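Local structure of CRISPR-associated endonuclease Cas12b (Alicyclobacillus acidoterrestris, 5U31) at residues A[762-773]-A[794-805]. The protein is an RNA-guided endonuclease of CRISPR immunity that recognises a PAM in invading DNA and cleaves the target through its RuvC domain. The protein carries 3 engineered substitutions. Residues are numbered along the deposited sequence; the frame is centred on the assembly and turned at random.
Sequences IEYLERQYKFLK and FAITLREHIDHA. With nucleotides of chain B.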
loop_
_atom_site.group_PDB
_atom_site.type_symbol
_atom_site.label_atom_id
_atom_site.label_comp_id
_atom_site.label_asym_id
_atom_site.label_seq_id
_atom_site.Cartn_x
_atom_site.Cartn_y
_atom_site.Cartn_z
ATOM N N ILE A 762 -13.587 -9.528 5.373
ATOM C CA ILE A 762 -12.719 -8.605 6.093
ATOM C C ILE A 762 -13.514 -7.389 6.541
ATOM O O ILE A 762 -13.318 -6.871 7.646
ATOM C CB ILE A 762 -11.512 -8.217 5.220
ATOM C CG1 ILE A 762 -10.653 -9.450 4.941
ATOM C CG2 ILE A 762 -10.692 -7.131 5.891
ATOM C CD1 ILE A 762 -9.540 -9.208 3.953
ATOM N N GLU A 763 -14.450 -6.935 5.705
ATOM C CA GLU A 763 -15.297 -5.818 6.104
ATOM C C GLU A 763 -16.345 -6.255 7.122
ATOM O O GLU A 763 -16.751 -5.458 7.974
ATOM C CB GLU A 763 -15.950 -5.188 4.875
ATOM C CG GLU A 763 -16.244 -3.705 5.037
ATOM C CD GLU A 763 -16.729 -3.058 3.752
ATOM O OE1 GLU A 763 -17.310 -3.770 2.904
ATOM O OE2 GLU A 763 -16.523 -1.837 3.589
ATOM N N TYR A 764 -16.792 -7.512 7.050
ATOM C CA TYR A 764 -17.610 -8.063 8.124
ATOM C C TYR A 764 -16.885 -7.969 9.460
ATOM O O TYR A 764 -17.503 -7.690 10.495
ATOM C CB TYR A 764 -17.978 -9.509 7.800
ATOM C CG TYR A 764 -18.465 -10.317 8.981
ATOM C CD1 TYR A 764 -19.674 -10.023 9.600
ATOM C CD2 TYR A 764 -17.725 -11.388 9.465
ATOM C CE1 TYR A 764 -20.125 -10.768 10.676
ATOM C CE2 TYR A 764 -18.166 -12.138 10.537
ATOM C CZ TYR A 764 -19.366 -11.826 11.139
ATOM O OH TYR A 764 -19.805 -12.575 12.210
ATOM N N LEU A 765 -15.569 -8.185 9.452
ATOM C CA LEU A 765 -14.768 -7.969 10.650
ATOM C C LEU A 765 -14.620 -6.482 10.953
ATOM O O LEU A 765 -14.787 -6.058 12.102
ATOM C CB LEU A 765 -13.396 -8.617 10.480
ATOM C CG LEU A 765 -13.357 -10.110 10.155
ATOM C CD1 LEU A 765 -11.927 -10.554 9.903
ATOM C CD2 LEU A 765 -13.977 -10.921 11.278
ATOM N N GLU A 766 -14.305 -5.678 9.932
ATOM C CA GLU A 766 -14.145 -4.241 10.133
ATOM C C GLU A 766 -15.417 -3.611 10.679
ATOM O O GLU A 766 -15.356 -2.710 11.524
ATOM C CB GLU A 766 -13.754 -3.563 8.822
ATOM C CG GLU A 766 -12.356 -3.868 8.337
ATOM C CD GLU A 766 -11.319 -2.941 8.941
ATOM O OE1 GLU A 766 -11.611 -2.309 9.983
ATOM O OE2 GLU A 766 -10.215 -2.840 8.361
ATOM N N ARG A 767 -16.577 -4.060 10.195
ATOM C CA ARG A 767 -17.836 -3.497 10.665
ATOM C C ARG A 767 -17.990 -3.680 12.168
ATOM O O ARG A 767 -18.484 -2.784 12.862
ATOM C CB ARG A 767 -19.007 -4.136 9.922
ATOM C CG ARG A 767 -19.652 -3.244 8.883
ATOM C CD ARG A 767 -20.909 -3.879 8.316
ATOM N NE ARG A 767 -20.632 -4.679 7.129
ATOM C CZ ARG A 767 -20.515 -4.175 5.906
ATOM N NH1 ARG A 767 -20.264 -4.974 4.878
ATOM N NH2 ARG A 767 -20.642 -2.871 5.711
ATOM N N GLN A 768 -17.557 -4.830 12.691
ATOM C CA GLN A 768 -17.670 -5.077 14.125
ATOM C C GLN A 768 -16.773 -4.138 14.920
ATOM O O GLN A 768 -17.161 -3.652 15.989
ATOM C CB GLN A 768 -17.313 -6.526 14.440
ATOM C CG GLN A 768 -18.128 -7.554 13.700
ATOM C CD GLN A 768 -17.648 -8.958 13.992
ATOM O OE1 GLN A 768 -17.399 -9.311 15.143
ATOM N NE2 GLN A 768 -17.499 -9.763 12.950
ATOM N N TYR A 769 -15.566 -3.885 14.421
ATOM C CA TYR A 769 -14.673 -2.956 15.100
ATOM C C TYR A 769 -15.291 -1.565 15.165
ATOM O O TYR A 769 -15.357 -0.954 16.238
ATOM C CB TYR A 769 -13.321 -2.929 14.387
ATOM C CG TYR A 769 -12.276 -2.093 15.080
ATOM C CD1 TYR A 769 -11.432 -2.646 16.038
ATOM C CD2 TYR A 769 -12.128 -0.750 14.774
ATOM C CE1 TYR A 769 -10.476 -1.879 16.671
ATOM C CE2 TYR A 769 -11.179 0.023 15.400
ATOM C CZ TYR A 769 -10.354 -0.544 16.345
ATOM O OH TYR A 769 -9.411 0.241 16.962
ATOM N N LYS A 770 -15.779 -1.060 14.027
ATOM C CA LYS A 770 -16.325 0.294 13.987
ATOM C C LYS A 770 -17.512 0.444 14.929
ATOM O O LYS A 770 -17.657 1.476 15.595
ATOM C CB LYS A 770 -16.732 0.670 12.562
ATOM C CG LYS A 770 -15.613 0.634 11.532
ATOM C CD LYS A 770 -16.160 0.881 10.128
ATOM C CE LYS A 770 -15.097 0.666 9.059
ATOM N NZ LYS A 770 -15.613 0.961 7.690
ATOM N N PHE A 771 -18.381 -0.567 14.999
ATOM C CA PHE A 771 -19.513 -0.453 15.912
ATOM C C PHE A 771 -19.056 -0.470 17.365
ATOM O O PHE A 771 -19.541 0.321 18.181
ATOM C CB PHE A 771 -20.529 -1.566 15.680
ATOM C CG PHE A 771 -21.539 -1.673 16.781
ATOM C CD1 PHE A 771 -22.574 -0.759 16.877
ATOM C CD2 PHE A 771 -21.430 -2.659 17.746
ATOM C CE1 PHE A 771 -23.493 -0.839 17.902
ATOM C CE2 PHE A 771 -22.346 -2.744 18.774
ATOM C CZ PHE A 771 -23.378 -1.833 18.853
ATOM N N LEU A 772 -18.135 -1.375 17.708
ATOM C CA LEU A 772 -17.639 -1.445 19.079
ATOM C C LEU A 772 -16.970 -0.140 19.487
ATOM O O LEU A 772 -17.158 0.338 20.612
ATOM C CB LEU A 772 -16.668 -2.615 19.227
ATOM C CG LEU A 772 -17.310 -4.001 19.270
ATOM C CD1 LEU A 772 -16.260 -5.080 19.403
ATOM C CD2 LEU A 772 -18.292 -4.073 20.416
ATOM N N LYS A 773 -16.180 0.446 18.584
ATOM C CA LYS A 773 -15.615 1.767 18.830
ATOM C C LYS A 773 -16.722 2.780 19.094
ATOM O O LYS A 773 -16.652 3.568 20.045
ATOM C CB LYS A 773 -14.763 2.188 17.630
ATOM C CG LYS A 773 -13.570 3.076 17.945
ATOM C CD LYS A 773 -12.356 2.252 18.355
ATOM C CE LYS A 773 -11.056 2.981 18.033
ATOM N NZ LYS A 773 -10.910 3.216 16.568
ATOM N N PHE A 794 -7.589 -0.593 21.412
ATOM C CA PHE A 794 -8.985 -0.994 21.339
ATOM C C PHE A 794 -9.113 -2.260 20.511
ATOM O O PHE A 794 -8.572 -2.334 19.403
ATOM C CB PHE A 794 -9.862 0.107 20.735
ATOM C CG PHE A 794 -11.327 -0.123 20.937
ATOM C CD1 PHE A 794 -12.037 -0.953 20.088
ATOM C CD2 PHE A 794 -11.988 0.471 21.992
ATOM C CE1 PHE A 794 -13.379 -1.177 20.283
ATOM C CE2 PHE A 794 -13.334 0.252 22.193
ATOM C CZ PHE A 794 -14.030 -0.571 21.337
ATOM N N ALA A 795 -9.847 -3.237 21.046
ATOM C CA ALA A 795 -10.122 -4.504 20.373
ATOM C C ALA A 795 -8.840 -5.091 19.792
ATOM O O ALA A 795 -8.717 -5.332 18.592
ATOM C CB ALA A 795 -11.188 -4.328 19.291
ATOM N N ILE A 796 -7.869 -5.296 20.682
ATOM C CA ILE A 796 -6.535 -5.705 20.254
ATOM C C ILE A 796 -6.610 -6.998 19.457
ATOM O O ILE A 796 -6.076 -7.100 18.347
ATOM C CB ILE A 796 -5.609 -5.848 21.473
ATOM C CG1 ILE A 796 -5.568 -4.532 22.251
ATOM C CG2 ILE A 796 -4.220 -6.282 21.036
ATOM C CD1 ILE A 796 -4.869 -4.625 23.582
ATOM N N THR A 797 -7.307 -7.993 20.000
ATOM C CA THR A 797 -7.324 -9.309 19.376
ATOM C C THR A 797 -8.166 -9.316 18.101
ATOM O O THR A 797 -7.805 -9.978 17.121
ATOM C CB THR A 797 -7.824 -10.337 20.388
ATOM O OG1 THR A 797 -8.077 -11.582 19.732
ATOM C CG2 THR A 797 -9.091 -9.833 21.068
ATOM N N LEU A 798 -9.280 -8.576 18.081
ATOM C CA LEU A 798 -10.037 -8.435 16.840
ATOM C C LEU A 798 -9.234 -7.679 15.788
ATOM O O LEU A 798 -9.232 -8.058 14.611
ATOM C CB LEU A 798 -11.364 -7.727 17.106
ATOM C CG LEU A 798 -12.128 -7.232 15.876
ATOM C CD1 LEU A 798 -12.522 -8.394 14.994
ATOM C CD2 LEU A 798 -13.359 -6.436 16.281
ATOM N N ARG A 799 -8.547 -6.605 16.195
ATOM C CA ARG A 799 -7.702 -5.857 15.265
ATOM C C ARG A 799 -6.608 -6.739 14.682
ATOM O O ARG A 799 -6.336 -6.689 13.476
ATOM C CB ARG A 799 -7.081 -4.649 15.968
ATOM C CG ARG A 799 -7.617 -3.306 15.503
ATOM C CD ARG A 799 -7.514 -3.159 13.993
ATOM N NE ARG A 799 -8.674 -2.462 13.446
ATOM C CZ ARG A 799 -9.016 -2.466 12.162
ATOM N NH1 ARG A 799 -8.285 -3.134 11.279
ATOM N NH2 ARG A 799 -10.096 -1.805 11.762
ATOM N N GLU A 800 -5.966 -7.551 15.525
ATOM C CA GLU A 800 -4.952 -8.474 15.034
ATOM C C GLU A 800 -5.551 -9.523 14.105
ATOM O O GLU A 800 -4.876 -9.983 13.178
ATOM C CB GLU A 800 -4.235 -9.136 16.210
ATOM C CG GLU A 800 -3.375 -8.174 17.015
ATOM C CD GLU A 800 -2.664 -8.851 18.168
ATOM O OE1 GLU A 800 -2.992 -10.018 18.470
ATOM O OE2 GLU A 800 -1.772 -8.215 18.772
ATOM N N HIS A 801 -6.809 -9.906 14.328
ATOM C CA HIS A 801 -7.461 -10.840 13.415
ATOM C C HIS A 801 -7.730 -10.191 12.064
ATOM O O HIS A 801 -7.530 -10.819 11.017
ATOM C CB HIS A 801 -8.761 -11.360 14.027
ATOM C CG HIS A 801 -9.445 -12.406 13.203
ATOM N ND1 HIS A 801 -8.868 -13.625 12.917
ATOM C CD2 HIS A 801 -10.661 -12.418 12.609
ATOM C CE1 HIS A 801 -9.699 -14.343 12.182
ATOM N NE2 HIS A 801 -10.795 -13.634 11.982
ATOM N N ILE A 802 -8.191 -8.938 12.063
ATOM C CA ILE A 802 -8.442 -8.257 10.797
ATOM C C ILE A 802 -7.152 -8.138 10.001
ATOM O O ILE A 802 -7.127 -8.400 8.793
ATOM C CB ILE A 802 -9.091 -6.882 11.041
ATOM C CG1 ILE A 802 -10.446 -7.047 11.732
ATOM C CG2 ILE A 802 -9.257 -6.133 9.730
ATOM C CD1 ILE A 802 -11.146 -5.740 12.040
ATOM N N ASP A 803 -6.054 -7.766 10.664
ATOM C CA ASP A 803 -4.794 -7.598 9.946
ATOM C C ASP A 803 -4.287 -8.928 9.404
ATOM O O ASP A 803 -3.855 -9.006 8.247
ATOM C CB ASP A 803 -3.746 -6.941 10.844
ATOM C CG ASP A 803 -2.403 -6.775 10.148
ATOM O OD1 ASP A 803 -1.550 -7.680 10.267
ATOM O OD2 ASP A 803 -2.209 -5.748 9.462
ATOM N N HIS A 804 -4.332 -9.985 10.216
ATOM C CA HIS A 804 -3.940 -11.299 9.720
ATOM C C HIS A 804 -4.803 -11.714 8.538
ATOM O O HIS A 804 -4.306 -12.308 7.575
ATOM C CB HIS A 804 -4.029 -12.334 10.842
ATOM C CG HIS A 804 -2.907 -12.254 11.831
ATOM N ND1 HIS A 804 -1.670 -11.734 11.516
ATOM C CD2 HIS A 804 -2.838 -12.630 13.130
ATOM C CE1 HIS A 804 -0.886 -11.795 12.578
ATOM N NE2 HIS A 804 -1.569 -12.334 13.570
ATOM N N ALA A 805 -6.098 -11.393 8.587
ATOM C CA ALA A 805 -6.996 -11.755 7.499
ATOM C C ALA A 805 -6.585 -11.083 6.196
ATOM O O ALA A 805 -6.634 -11.702 5.127
ATOM C CB ALA A 805 -8.432 -11.389 7.863
ATOM P P U B 37 -11.289 -17.318 16.393
ATOM O OP1 U B 37 -10.748 -18.461 17.169
ATOM O OP2 U B 37 -12.631 -16.772 16.699
ATOM O "O5'" U B 37 -10.278 -16.116 16.620
ATOM C "C5'" U B 37 -10.518 -14.839 16.041
ATOM C "C4'" U B 37 -10.633 -13.752 17.087
ATOM O "O4'" U B 37 -11.374 -12.660 16.490
ATOM C "C3'" U B 37 -11.409 -14.157 18.337
ATOM O "O3'" U B 37 -10.970 -13.421 19.490
ATOM C "C2'" U B 37 -12.836 -13.769 17.979
ATOM O "O2'" U B 37 -13.665 -13.508 19.087
ATOM C "C1'" U B 37 -12.631 -12.514 17.127
ATOM N N1 U B 37 -13.651 -12.373 16.075
ATOM C C2 U B 37 -14.436 -11.236 16.028
ATOM O O2 U B 37 -14.318 -10.315 16.816
ATOM N N3 U B 37 -15.366 -11.211 15.018
ATOM C C4 U B 37 -15.598 -12.197 14.075
ATOM O O4 U B 37 -16.474 -12.045 13.220
ATOM C C5 U B 37 -14.750 -13.342 14.196
ATOM C C6 U B 37 -13.835 -13.388 15.168
ATOM P P G B 32 0.351 -15.677 15.243
ATOM O OP1 G B 32 0.351 -14.559 16.223
ATOM O OP2 G B 32 0.010 -17.062 15.681
ATOM O "O5'" G B 32 -0.650 -15.268 14.075
ATOM C "C5'" G B 32 -1.707 -16.129 13.691
ATOM C "C4'" G B 32 -2.034 -15.949 12.236
ATOM O "O4'" G B 32 -1.184 -16.800 11.429
ATOM C "C3'" G B 32 -3.434 -16.343 11.820
ATOM O "O3'" G B 32 -4.398 -15.367 12.150
ATOM C "C2'" G B 32 -3.274 -16.585 10.326
ATOM O "O2'" G B 32 -3.223 -15.358 9.617
ATOM C "C1'" G B 32 -1.888 -17.226 10.281
ATOM N N9 G B 32 -1.969 -18.694 10.304
ATOM C C8 G B 32 -1.761 -19.509 11.382
ATOM N N7 G B 32 -1.910 -20.770 11.092
ATOM C C5 G B 32 -2.240 -20.786 9.742
ATOM C C6 G B 32 -2.518 -21.867 8.861
ATOM O O6 G B 32 -2.536 -23.083 9.090
ATOM N N1 G B 32 -2.804 -21.418 7.579
ATOM C C2 G B 32 -2.821 -20.107 7.185
ATOM N N2 G B 32 -3.119 -19.883 5.901
ATOM N N3 G B 32 -2.560 -19.092 7.988
ATOM C C4 G B 32 -2.281 -19.505 9.243
ATOM P P G B 50 -15.308 -5.826 24.068
ATOM O OP1 G B 50 -15.022 -6.624 22.847
ATOM O OP2 G B 50 -15.628 -6.532 25.338
ATOM O "O5'" G B 50 -14.095 -4.823 24.327
ATOM C "C5'" G B 50 -13.665 -3.928 23.312
ATOM C "C4'" G B 50 -12.751 -2.857 23.853
ATOM O "O4'" G B 50 -13.482 -1.978 24.750
ATOM C "C3'" G B 50 -11.582 -3.342 24.693
ATOM O "O3'" G B 50 -10.503 -3.831 23.919
ATOM C "C2'" G B 50 -11.244 -2.110 25.521
ATOM O "O2'" G B 50 -10.523 -1.160 24.751
ATOM C "C1'" G B 50 -12.638 -1.556 25.803
ATOM N N9 G B 50 -13.167 -2.094 27.068
ATOM C C8 G B 50 -14.195 -2.990 27.234
ATOM N N7 G B 50 -14.418 -3.287 28.488
ATOM C C5 G B 50 -13.475 -2.552 29.193
ATOM C C6 G B 50 -13.222 -2.460 30.589
ATOM O O6 G B 50 -13.798 -3.027 31.527
ATOM N N1 G B 50 -12.172 -1.593 30.858
ATOM C C2 G B 50 -11.454 -0.901 29.919
ATOM N N2 G B 50 -10.475 -0.116 30.385
ATOM N N3 G B 50 -11.676 -0.976 28.621
ATOM C C4 G B 50 -12.694 -1.813 28.329
#
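Phe794 points the edge of its ring at the face of Tyr769 in a T-shaped pair, the planes at 85°. One face of its own ring takes a CH-pi contact from Lys773 CD, 3.8 Å from the centroid; against the other lies the sugar of G50 of chain B. Ala795, the N-cap residue, lays CB 3.7 Å from Tyr769 CE1 and donates its backbone N-H to O3' of G50 of chain B. Leu798 divides its methyls: CD2 packs on the Tyr769 backbone, while CD1 meets the base of U37 of chain B, which Gln768 grips with both ends of its amide. In Arg799 a turn at chi2 (-53°) helps bring the guanidinium steeply over the Tyr769 ring, a cation-pi contact with CZ 4.4 Å from the centroid, and it forms a salt bridge to Glu766. His801 CD2 meets Leu765 CD1, and its ND1 holds an RNA phosphate. Ile802 is a knob among Ile762, Leu765, Glu766 and Tyr769, its CG1 3.6 Å from Leu765 CB. Ala805 closes the row against Ile762 and Leu765. The nearly antiparallel axes of 762-773 and 796-805 come within 9.8 Å, joining helices assigned to REC2 and RuvC-II beside the guide RNA; helix 709-739 meets Gln768 and Leu772, while helix 641-658 packs on Arg767 and Phe771.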